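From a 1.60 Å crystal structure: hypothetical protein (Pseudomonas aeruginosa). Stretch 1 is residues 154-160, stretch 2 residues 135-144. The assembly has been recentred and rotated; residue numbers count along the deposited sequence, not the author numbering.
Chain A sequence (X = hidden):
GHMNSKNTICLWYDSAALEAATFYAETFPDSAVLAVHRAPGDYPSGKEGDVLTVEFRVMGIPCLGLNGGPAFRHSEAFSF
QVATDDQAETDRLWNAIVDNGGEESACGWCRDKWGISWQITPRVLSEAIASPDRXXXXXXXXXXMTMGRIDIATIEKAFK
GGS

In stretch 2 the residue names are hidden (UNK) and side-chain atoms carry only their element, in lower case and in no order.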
# COMPACT_ATOMS: atom_id res chain seq x y z
N THR A 154 -5.70 15.49 -23.31
CA THR A 154 -5.91 16.92 -23.17
C THR A 154 -5.10 17.46 -21.99
O THR A 154 -4.55 18.56 -22.06
CB THR A 154 -7.41 17.22 -22.95
OG1 THR A 154 -8.16 16.84 -24.12
CG2 THR A 154 -7.66 18.71 -22.80
N ILE A 155 -5.05 16.69 -20.91
CA ILE A 155 -4.24 17.07 -19.76
C ILE A 155 -2.77 17.19 -20.16
O ILE A 155 -2.09 18.14 -19.77
CB ILE A 155 -4.42 16.04 -18.60
CG1 ILE A 155 -5.85 16.11 -18.04
CG2 ILE A 155 -3.39 16.29 -17.50
CD1 ILE A 155 -6.25 17.48 -17.48
N GLU A 156 -2.30 16.25 -20.97
CA GLU A 156 -0.91 16.21 -21.37
C GLU A 156 -0.55 17.41 -22.24
O GLU A 156 0.54 17.96 -22.12
CB GLU A 156 -0.61 14.90 -22.10
CG GLU A 156 -0.61 13.69 -21.17
CD GLU A 156 -0.46 12.36 -21.90
OE1 GLU A 156 -1.10 12.15 -22.95
OE2 GLU A 156 0.32 11.51 -21.40
N LYS A 157 -1.49 17.84 -23.08
CA LYS A 157 -1.30 18.97 -23.99
C LYS A 157 -1.24 20.28 -23.19
O LYS A 157 -0.41 21.14 -23.45
CB LYS A 157 -2.44 19.04 -25.01
CG LYS A 157 -2.55 17.82 -25.94
CD LYS A 157 -3.62 18.03 -27.05
CE LYS A 157 -4.79 17.01 -26.99
NZ LYS A 157 -6.12 17.65 -26.75
N ALA A 158 -2.14 20.41 -22.22
CA ALA A 158 -2.16 21.60 -21.36
C ALA A 158 -0.88 21.69 -20.54
O ALA A 158 -0.28 22.76 -20.44
CB ALA A 158 -3.38 21.57 -20.45
N PHE A 159 -0.44 20.56 -19.99
CA PHE A 159 0.77 20.50 -19.19
C PHE A 159 1.99 20.91 -19.99
O PHE A 159 2.84 21.66 -19.51
CB PHE A 159 0.98 19.09 -18.62
CG PHE A 159 2.12 19.00 -17.67
CD1 PHE A 159 1.99 19.48 -16.37
CD2 PHE A 159 3.35 18.48 -18.08
CE1 PHE A 159 3.05 19.42 -15.48
CE2 PHE A 159 4.41 18.42 -17.19
CZ PHE A 159 4.26 18.88 -15.89
N LYS A 160 2.07 20.41 -21.22
CA LYS A 160 3.17 20.71 -22.13
C LYS A 160 3.13 22.18 -22.52
O LYS A 160 4.19 22.82 -22.63
CB LYS A 160 3.07 19.83 -23.38
CG LYS A 160 4.25 19.96 -24.34
CD LYS A 160 4.36 18.75 -25.25
CE LYS A 160 5.05 17.58 -24.55
NZ LYS A 160 5.12 16.36 -25.40
N UNK A 135 3.91 26.40 -13.13
CA UNK A 135 3.07 26.97 -14.18
C UNK A 135 2.42 25.84 -14.99
O UNK A 135 1.25 25.92 -15.33
c UNK A 135 3.88 27.89 -15.09
N UNK A 136 3.20 24.80 -15.27
CA UNK A 136 2.70 23.63 -15.98
C UNK A 136 1.63 22.93 -15.16
O UNK A 136 0.66 22.43 -15.71
c UNK A 136 3.83 22.65 -16.26
N UNK A 137 1.84 22.88 -13.85
CA UNK A 137 0.89 22.26 -12.93
C UNK A 137 -0.41 23.04 -12.94
O UNK A 137 -1.49 22.47 -12.89
c UNK A 137 1.45 22.23 -11.52
N UNK A 138 -0.29 24.36 -13.00
CA UNK A 138 -1.44 25.23 -13.06
C UNK A 138 -2.21 24.99 -14.36
O UNK A 138 -3.42 24.86 -14.34
n UNK A 138 -3.29 27.80 -10.79
n UNK A 138 -4.19 25.89 -9.80
c UNK A 138 -3.38 27.32 -12.17
c UNK A 138 -3.69 27.13 -9.71
n UNK A 138 -3.57 27.68 -8.52
c UNK A 138 -1.03 26.70 -12.91
c UNK A 138 -2.16 27.70 -12.98
N UNK A 139 -1.52 24.89 -15.49
CA UNK A 139 -2.19 24.65 -16.77
C UNK A 139 -2.98 23.35 -16.73
O UNK A 139 -4.10 23.30 -17.21
n UNK A 139 1.26 25.02 -19.64
n UNK A 139 3.46 24.51 -19.25
c UNK A 139 2.48 25.40 -19.27
c UNK A 139 -0.67 25.94 -18.36
c UNK A 139 0.09 25.89 -19.70
c UNK A 139 -1.20 24.61 -17.94
n UNK A 139 2.73 26.66 -18.90
N UNK A 140 -2.40 22.31 -16.15
CA UNK A 140 -3.06 21.02 -16.02
C UNK A 140 -4.30 21.14 -15.14
O UNK A 140 -5.35 20.61 -15.47
c UNK A 140 -2.10 19.99 -15.46
N UNK A 141 -4.15 21.84 -14.02
CA UNK A 141 -5.25 22.08 -13.08
C UNK A 141 -6.40 22.81 -13.75
O UNK A 141 -7.56 22.40 -13.61
c UNK A 141 -5.68 22.77 -10.66
c UNK A 141 -6.32 21.67 -8.62
c UNK A 141 -7.35 22.57 -8.45
c UNK A 141 -5.48 21.77 -9.72
c UNK A 141 -6.72 23.66 -10.48
c UNK A 141 -7.55 23.56 -9.37
c UNK A 141 -4.77 22.88 -11.87
N UNK A 142 -6.07 23.87 -14.47
CA UNK A 142 -7.08 24.64 -15.20
C UNK A 142 -7.76 23.80 -16.29
O UNK A 142 -8.95 23.95 -16.51
c UNK A 142 -6.45 25.91 -15.79
c UNK A 142 -7.11 27.23 -13.73
c UNK A 142 -6.02 26.92 -14.74
o UNK A 142 -6.87 27.16 -12.49
o UNK A 142 -8.23 27.55 -14.19
N UNK A 143 -7.02 22.90 -16.94
CA UNK A 143 -7.62 22.03 -17.96
C UNK A 143 -8.57 20.99 -17.33
O UNK A 143 -9.67 20.73 -17.84
c UNK A 143 -6.54 21.36 -18.78
N UNK A 144 -8.16 20.43 -16.20
CA UNK A 144 -8.99 19.48 -15.45
C UNK A 144 -10.35 20.11 -15.06
O UNK A 144 -11.38 19.43 -15.04
se UNK A 144 -8.10 18.26 -11.50
c UNK A 144 -8.90 18.08 -13.26
c UNK A 144 -8.19 19.02 -14.22
c UNK A 144 -8.78 20.03 -11.11

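Position 135 carries one side-chain carbon; this CB stays 7.7 Å from Phe159 O, the nearest atom of stretch 1, and alone defines Ala135. Position 136 also has a single carbon, but here it points toward stretch 1 and lies over one face of the Phe159 ring. Its CB is 3.8 Å from the ring centroid and 26° off the normal, a CH-pi contact, and 3.4 Å from Phe159 CE1. This is Ala136, whose backbone O also sits 3.3 Å from Phe159 CD1. At 137 the one carbon is directed away from stretch 1, and the backbone N makes the nearest approach, 4.0 Å from Phe159 CE1: Ala137.

Position 138 has four carbons and three nitrogens: three carbons, a nitrogen, then a carbon bearing two more nitrogens. That guanidinium identifies Arg138, whose CA-to-CB bond points away and which touches nothing on stretch 1. Position 139 repeats the composition, but its CA-to-CB bond points toward the partner. The chain nitrogen lies 2.8 Å from Ala158 O, and one terminal nitrogen 2.9 Å from Phe159 O. The residue is Arg139, with chi1 m, chi2 t and chi3 m.

Position 140 has one carbon, set sideways; its CB is 4.2 Å from Phe159 CD1, near the edge of that ring, and 4.4 Å from Ile155 CG2. It is Ala140. Position 141 shows one carbon followed by a six-carbon ring without a hydroxyl oxygen, hence Phe141, whose CA-to-CB bond points away. Position 142 has three carbons, the third carrying two oxygens; the carboxylate carbon is thus the second beyond CB, which gives Glu142, its end leading away.

Position 143 has one carbon, its CB 3.6 Å from Ala158 CB and 4.1 Å from Ile155 CD1: Ala143. Position 144 has an unbranched run of two carbons, selenium and a carbon, marking selenomethionine, Met144. Its CB is 4.1 Å from Ile155 CD1, while the selenium end leads away.

The helices run at 144° between their N-to-C directions, with axes 7.9 Å apart at closest approach. Small side chains permit this spacing: Ala158 and Ala143 meet CB to CB, Ile155 reaches Ala140, Ala143 and Met144, and Phe159 packs on Ala136 and Ala140. Near the end of stretch 1, Arg139 adds polar anchoring. Its NE donates to Ala158 O (2.8 Å, 141°) and its NH2 to Phe159 O (2.9 Å, 164°). Both acceptors lie near the guanidinium plane, as in-plane N-H donors require. Together the contacts bury 415 Å², summed over both sides.

Stretch 2, residues 135-144: AAARRAFEAM
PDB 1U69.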